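Local atomic coordinates of bartonella effector protein (Bep) substrate of VirB T4SS (Bartonella sp. AR 15-3, PDB entry 4M16), a protein that probably transfers AMP from ATP to tyrosine or threonine residues of target proteins, through the N-terminal Fic domain present here. Residues A[106-110]-A[111-115]. Sequence-based numbering, arbitrary orientation.
Sequences YFAHG and DKIQE
H109 caps the start of helix 110-126 in the Fic domain: its ring nitrogen ND1 accepts the backbone N-H of D111 in a nearly straight bond, with ND1 to N at 3.1 Å. The donor meets the ring at its edge, only 13° out of the ring plane, consistent with ND1 being the unprotonated ring nitrogen. A first torsion that puts CG anti to the backbone N of H109 (chi1 -167°) brings ND1 to this first-turn N-H, so that H109, already at the N-cap position, also caps with its side chain. The side chains of H109 and D111 then run side by side in the same direction, their ring and carboxylate planes inclined by 58°. The carboxylate thus lies alongside the ring rather than stacked flat on it, with D111 OD2 3.4 Å from H109 CE1, and its negative charge could help polarise the imidazole.

Backbone bonds complete the first turn. K112 N donates to H109 O at 2.9 Å and I113 N to G110 O at 3.2 Å, both with three-residue spacing. G110 O also accepts from a water, which in turn accepts from Q114 N at 2.9 Å and so is inserted where a direct i to i+4 helix bond would lie. One turn along the surface, K112 NZ and E115 OE1 form a salt bridge at 3.3 Å. On the buried side, I113 lays CD1 against G110 CA (3.8 Å), while its CG1 is in looser apolar contact with A108 CB.

R81 holds A108 O and also touches I113, while D82 binds the Q114 amide. F107 stacks on H153, first residue of the HPFRAGN Fic signature just beyond helix 135-152, and backbone bonds tie A108 to Y151 and G110 to S96, joining the start of helix 110-126 to helix 135-152 and to the chain after strand 92-93.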
ATOM      1  N   TYR A 106       9.318  -0.973 -12.947  1.00 21.07           N
ATOM      2  CA  TYR A 106       7.878  -1.299 -12.894  1.00 20.75           C
ATOM      3  C   TYR A 106       7.505  -2.081 -11.640  1.00 18.52           C
ATOM      4  O   TYR A 106       8.293  -2.837 -11.093  1.00 18.39           O
ATOM      5  CB  TYR A 106       7.442  -2.084 -14.139  1.00 21.92           C
ATOM      6  CG  TYR A 106       7.521  -1.264 -15.395  1.00 23.21           C
ATOM      7  CD1 TYR A 106       8.721  -1.030 -16.011  1.00 24.59           C
ATOM      8  CD2 TYR A 106       6.370  -0.706 -15.958  1.00 25.38           C
ATOM      9  CE1 TYR A 106       8.798  -0.265 -17.165  1.00 26.32           C
ATOM     10  CE2 TYR A 106       6.436   0.085 -17.100  1.00 26.75           C
ATOM     11  CZ  TYR A 106       7.663   0.283 -17.689  1.00 27.79           C
ATOM     12  OH  TYR A 106       7.762   1.025 -18.832  1.00 31.78           O
ATOM     13  N   PHE A 107       6.305  -1.801 -11.169  1.00 16.52           N
ATOM     14  CA  PHE A 107       5.589  -2.672 -10.244  1.00 16.08           C
ATOM     15  C   PHE A 107       5.171  -3.940 -11.005  1.00 15.67           C
ATOM     16  O   PHE A 107       5.397  -4.086 -12.207  1.00 15.76           O
ATOM     17  CB  PHE A 107       4.361  -1.929  -9.686  1.00 15.30           C
ATOM     18  CG  PHE A 107       4.732  -0.739  -8.883  1.00 15.92           C
ATOM     19  CD1 PHE A 107       5.345  -0.886  -7.632  1.00 16.06           C
ATOM     20  CD2 PHE A 107       4.567   0.556  -9.407  1.00 16.26           C
ATOM     21  CE1 PHE A 107       5.717   0.253  -6.903  1.00 16.19           C
ATOM     22  CE2 PHE A 107       4.952   1.649  -8.689  1.00 17.20           C
ATOM     23  CZ  PHE A 107       5.518   1.497  -7.437  1.00 16.95           C
ATOM     24  N   ALA A 108       4.577  -4.861 -10.297  1.00 15.20           N
ATOM     25  CA  ALA A 108       4.103  -6.087 -10.910  1.00 16.14           C
ATOM     26  C   ALA A 108       3.165  -5.801 -12.078  1.00 16.45           C
ATOM     27  O   ALA A 108       2.306  -4.908 -12.031  1.00 16.58           O
ATOM     28  CB  ALA A 108       3.382  -6.915  -9.889  1.00 16.32           C
ATOM     29  N   HIS A 109       3.314  -6.605 -13.103  1.00 17.19           N
ATOM     30  CA  HIS A 109       2.389  -6.579 -14.226  1.00 18.43           C
ATOM     31  C   HIS A 109       1.039  -7.135 -13.775  1.00 17.92           C
ATOM     32  O   HIS A 109       0.959  -8.034 -12.941  1.00 17.23           O
ATOM     33  CB  HIS A 109       2.998  -7.384 -15.418  1.00 20.31           C
ATOM     34  CG  HIS A 109       2.265  -7.159 -16.722  1.00 22.09           C
ATOM     35  ND1 HIS A 109       1.046  -7.743 -16.991  1.00 23.48           N
ATOM     36  CD2 HIS A 109       2.539  -6.375 -17.786  1.00 24.11           C
ATOM     37  CE1 HIS A 109       0.619  -7.365 -18.184  1.00 24.20           C
ATOM     38  NE2 HIS A 109       1.522  -6.552 -18.705  1.00 23.90           N
ATOM     39  N   GLY A 110      -0.029  -6.569 -14.297  1.00 18.15           N
ATOM     40  CA  GLY A 110      -1.378  -7.015 -13.946  1.00 19.35           C
ATOM     41  C   GLY A 110      -1.549  -8.503 -14.071  1.00 20.07           C
ATOM     42  O   GLY A 110      -2.241  -9.096 -13.297  1.00 21.07           O
ATOM     43  N   ASP A 111      -0.946  -9.103 -15.094  1.00 22.16           N
ATOM     44  CA  ASP A 111      -0.985 -10.549 -15.339  1.00 24.35           C
ATOM     45  C   ASP A 111      -0.482 -11.431 -14.189  1.00 23.74           C
ATOM     46  O   ASP A 111      -0.692 -12.637 -14.215  1.00 24.77           O
ATOM     47  CB  ASP A 111      -0.152 -10.886 -16.596  1.00 27.14           C
ATOM     48  CG  ASP A 111      -0.806 -10.407 -17.861  1.00 30.17           C
ATOM     49  OD1 ASP A 111      -1.959  -9.866 -17.792  1.00 33.92           O
ATOM     50  OD2 ASP A 111      -0.183 -10.590 -18.937  1.00 34.11           O
ATOM     51  N   LYS A 112       0.240 -10.845 -13.249  1.00 22.08           N
ATOM     52  CA  LYS A 112       0.876 -11.562 -12.130  1.00 22.07           C
ATOM     53  C   LYS A 112       0.255 -11.151 -10.800  1.00 20.42           C
ATOM     54  O   LYS A 112       0.560 -11.770  -9.774  1.00 19.37           O
ATOM     55  CB  LYS A 112       2.363 -11.204 -12.050  1.00 22.81           C
ATOM     56  CG  LYS A 112       3.216 -11.696 -13.240  1.00 26.38           C
ATOM     57  CD  LYS A 112       3.005 -13.168 -13.452  1.00 30.43           C
ATOM     58  CE  LYS A 112       4.175 -13.868 -14.115  1.00 34.75           C
ATOM     59  NZ  LYS A 112       3.893 -15.330 -14.207  1.00 37.53           N
ATOM     60  N   ILE A 113      -0.615 -10.144 -10.783  1.00 19.09           N
ATOM     61  CA  ILE A 113      -1.084  -9.628  -9.475  1.00 18.79           C
ATOM     62  C   ILE A 113      -1.824 -10.722  -8.681  1.00 18.79           C
ATOM     63  O   ILE A 113      -1.570 -10.894  -7.498  1.00 17.44           O
ATOM     64  CB  ILE A 113      -1.930  -8.347  -9.623  1.00 18.47           C
ATOM     65  CG1 ILE A 113      -1.012  -7.185 -10.056  1.00 18.32           C
ATOM     66  CG2 ILE A 113      -2.635  -7.972  -8.318  1.00 18.13           C
ATOM     67  CD1 ILE A 113      -1.749  -5.902 -10.382  1.00 18.57           C
ATOM     68  N   GLN A 114      -2.714 -11.497  -9.332  1.00 19.53           N
ATOM     69  CA  GLN A 114      -3.465 -12.503  -8.591  1.00 21.11           C
ATOM     70  C   GLN A 114      -2.544 -13.556  -7.990  1.00 21.59           C
ATOM     71  O   GLN A 114      -2.667 -13.933  -6.805  1.00 21.70           O
ATOM     72  CB  GLN A 114      -4.531 -13.196  -9.478  1.00 23.09           C
ATOM     73  CG  GLN A 114      -5.714 -12.294  -9.821  1.00 24.26           C
ATOM     74  CD  GLN A 114      -6.552 -11.862  -8.618  1.00 25.05           C
ATOM     75  OE1 GLN A 114      -6.751 -12.616  -7.654  1.00 25.40           O
ATOM     76  NE2 GLN A 114      -7.019 -10.641  -8.664  1.00 24.81           N
ATOM     77  N   GLU A 115      -1.623 -14.047  -8.803  1.00 22.35           N
ATOM     78  CA  GLU A 115      -0.652 -15.017  -8.336  1.00 23.86           C
ATOM     79  C   GLU A 115       0.217 -14.465  -7.168  1.00 20.64           C
ATOM     80  O   GLU A 115       0.525 -15.182  -6.185  1.00 19.46           O
ATOM     81  CB  GLU A 115       0.217 -15.381  -9.540  1.00 26.98           C
ATOM     82  CG  GLU A 115       1.489 -16.093  -9.205  1.00 31.20           C
ATOM     83  CD  GLU A 115       2.112 -16.782 -10.422  1.00 36.04           C
ATOM     84  OE1 GLU A 115       2.250 -16.131 -11.494  1.00 36.21           O
ATOM     85  OE2 GLU A 115       2.471 -17.978 -10.266  1.00 38.33           O
TER
HETATM   86  O   HOH W   1      -3.149 -11.313 -12.151  1.00 18.39           O